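Local coordinates for putative flagellar motor switch protein FliN (Thermotoga maritima, PDB 1O6A), which probably forms part of the flagellar motor's switch complex, in the C-ring, which sets the direction of flagellar rotation, at the interface of chains A and B. Residues are numbered along the deposited sequence; one frame, centred on the assembly and turned at random. Chains: chain A/B, putative flagellar motor switch protein FliN.

The interface of chains A and B. Residues chain A 47-51; chain B 73, 75-78.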
loop_
_atom_site.group_PDB
_atom_site.type_symbol
_atom_site.label_atom_id
_atom_site.label_comp_id
_atom_site.label_asym_id
_atom_site.label_seq_id
_atom_site.Cartn_x
_atom_site.Cartn_y
_atom_site.Cartn_z
ATOM N N GLU A 47 -5.318 11.531 -8.238
ATOM C CA GLU A 47 -5.181 10.499 -9.283
ATOM C C GLU A 47 -3.855 9.781 -9.122
ATOM O O GLU A 47 -2.811 10.384 -8.807
ATOM C CB GLU A 47 -5.300 11.156 -10.649
ATOM C CG GLU A 47 -5.343 10.193 -11.799
ATOM C CD GLU A 47 -5.612 10.926 -13.115
ATOM O OE1 GLU A 47 -6.241 12.032 -13.087
ATOM O OE2 GLU A 47 -5.179 10.399 -14.153
ATOM N N LEU A 48 -3.880 8.465 -9.309
ATOM C CA LEU A 48 -2.720 7.634 -9.121
ATOM C C LEU A 48 -2.185 7.056 -10.453
ATOM O O LEU A 48 -2.846 7.091 -11.495
ATOM C CB LEU A 48 -3.073 6.491 -8.187
ATOM C CG LEU A 48 -3.633 6.870 -6.824
ATOM C CD1 LEU A 48 -4.195 5.579 -6.164
ATOM C CD2 LEU A 48 -2.573 7.555 -6.010
ATOM N N ASP A 49 -0.971 6.544 -10.382
ATOM C CA ASP A 49 -0.251 6.035 -11.517
ATOM C C ASP A 49 -0.690 4.652 -11.952
ATOM O O ASP A 49 -0.193 4.156 -12.922
ATOM C CB ASP A 49 1.286 6.079 -11.258
ATOM C CG ASP A 49 1.792 5.114 -10.100
ATOM O OD1 ASP A 49 1.033 4.331 -9.425
ATOM O OD2 ASP A 49 3.033 5.097 -9.804
ATOM N N LYS A 50 -1.697 4.103 -11.326
ATOM C CA LYS A 50 -2.209 2.777 -11.668
ATOM C C LYS A 50 -3.415 2.841 -12.626
ATOM O O LYS A 50 -4.305 3.665 -12.478
ATOM C CB LYS A 50 -2.566 2.061 -10.374
ATOM C CG LYS A 50 -2.835 0.521 -10.584
ATOM C CD LYS A 50 -3.091 -0.261 -9.283
ATOM C CE LYS A 50 -1.798 -0.407 -8.445
ATOM N NZ LYS A 50 -0.723 -1.095 -9.171
ATOM N N LEU A 51 -3.406 1.978 -13.638
ATOM C CA LEU A 51 -4.443 1.930 -14.632
ATOM C C LEU A 51 -5.480 0.879 -14.299
ATOM O O LEU A 51 -5.174 -0.164 -13.742
ATOM C CB LEU A 51 -3.862 1.644 -16.049
ATOM C CG LEU A 51 -2.780 2.624 -16.533
ATOM C CD1 LEU A 51 -1.950 2.071 -17.689
ATOM C CD2 LEU A 51 -3.348 3.944 -16.895
ATOM N N ILE B 73 -10.851 7.643 -12.644
ATOM C CA ILE B 73 -10.843 8.853 -13.453
ATOM C C ILE B 73 -10.281 8.459 -14.817
ATOM O O ILE B 73 -9.077 8.307 -14.968
ATOM C CB ILE B 73 -9.998 9.945 -12.811
ATOM C CG1 ILE B 73 -10.373 10.192 -11.350
ATOM C CG2 ILE B 73 -10.124 11.265 -13.610
ATOM C CD1 ILE B 73 -9.186 10.165 -10.467
ATOM N N GLU B 75 -9.086 6.281 -17.248
ATOM C CA GLU B 75 -8.515 4.939 -17.098
ATOM C C GLU B 75 -7.527 4.777 -15.940
ATOM O O GLU B 75 -6.870 3.779 -15.866
ATOM C CB GLU B 75 -7.934 4.426 -18.409
ATOM C CG GLU B 75 -6.708 5.146 -18.906
ATOM C CD GLU B 75 -6.082 4.502 -20.129
ATOM O OE1 GLU B 75 -6.780 3.702 -20.820
ATOM O OE2 GLU B 75 -4.890 4.839 -20.420
ATOM N N ASN B 76 -7.466 5.727 -15.028
ATOM C CA ASN B 76 -6.581 5.636 -13.865
ATOM C C ASN B 76 -7.401 5.514 -12.600
ATOM O O ASN B 76 -8.488 6.120 -12.481
ATOM C CB ASN B 76 -5.687 6.877 -13.750
ATOM C CG ASN B 76 -4.564 6.873 -14.764
ATOM O OD1 ASN B 76 -4.828 7.044 -15.938
ATOM N ND2 ASN B 76 -3.310 6.635 -14.327
ATOM N N PHE B 77 -6.871 4.780 -11.635
ATOM C CA PHE B 77 -7.464 4.800 -10.316
ATOM C C PHE B 77 -7.108 6.094 -9.615
ATOM O O PHE B 77 -6.111 6.758 -9.922
ATOM C CB PHE B 77 -6.984 3.637 -9.461
ATOM C CG PHE B 77 -7.550 2.342 -9.864
ATOM C CD1 PHE B 77 -8.886 2.027 -9.589
ATOM C CD2 PHE B 77 -6.768 1.421 -10.571
ATOM C CE1 PHE B 77 -9.404 0.846 -9.985
ATOM C CE2 PHE B 77 -7.281 0.232 -10.948
ATOM C CZ PHE B 77 -8.595 -0.071 -10.678
ATOM N N GLY B 78 -7.953 6.434 -8.666
ATOM C CA GLY B 78 -7.779 7.604 -7.848
ATOM C C GLY B 78 -8.447 7.373 -6.497
ATOM O O GLY B 78 -9.042 6.333 -6.283
HETATM O O HOH W 1 -7.301 10.163 -15.768
#
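An antiparallel beta pairing joins the two copies of this FliN C-terminal domain, a SpoA-type C-ring fold that typically dimerises by intertwining. The interface is two-fold symmetric, and this pairing recurs with the chains exchanged. Strands 45-48 and 50-51 of chain A run beside the start of strand 76-81 of chain B. A:Glu47 pairs with B:Gly78, and A:Leu51 with B:Asn76. Between these bridges both backbone polar groups of B:Phe77 are used. B:Phe77 O accepts from A:Leu48 N at 2.9 Å. B:Phe77 N donates to A:Lys50 O, also at 2.9 Å. A:Asp49 lies between the two short strands, where the chain A backbone bulges. The side chain of B:Asn76 reaches into this bend. Its CG is anti to its own carbonyl carbon (chi1 -75°). B:Asn76 ND2, of the side-chain amide, donates to A:Leu48 O at 2.9 Å. That bond lies in the carbonyl plane, with 155° at the hydrogen, but the acceptor is tilted somewhat from the amide plane. An alanine here would probably leave A:Leu48 O without this donor and the bulge less firmly held. A:Leu51 lies alongside B:Asn76, pointing the same way, with A:Leu51 CD2 3.8 Å from the amide carbon CG of B:Asn76. On the other flank, the extended A:Glu47 crosses B:Asn76 obliquely. The carboxylate and amide planes are turned 52° apart, and A:Glu47 CG is 3.9 Å from B:Asn76 CB. Water 1 links A:Glu47 OE2 to B:Ile73 O, with 2.7 Å on each side. B:Ile73 CD1 meets A:Glu47 CB at 4.0 Å, adding an apolar contact to the water bridge. B:Phe77 CD2 lies 4.0 Å from A:Lys50 CG, in the aliphatic part of the lysine side chain.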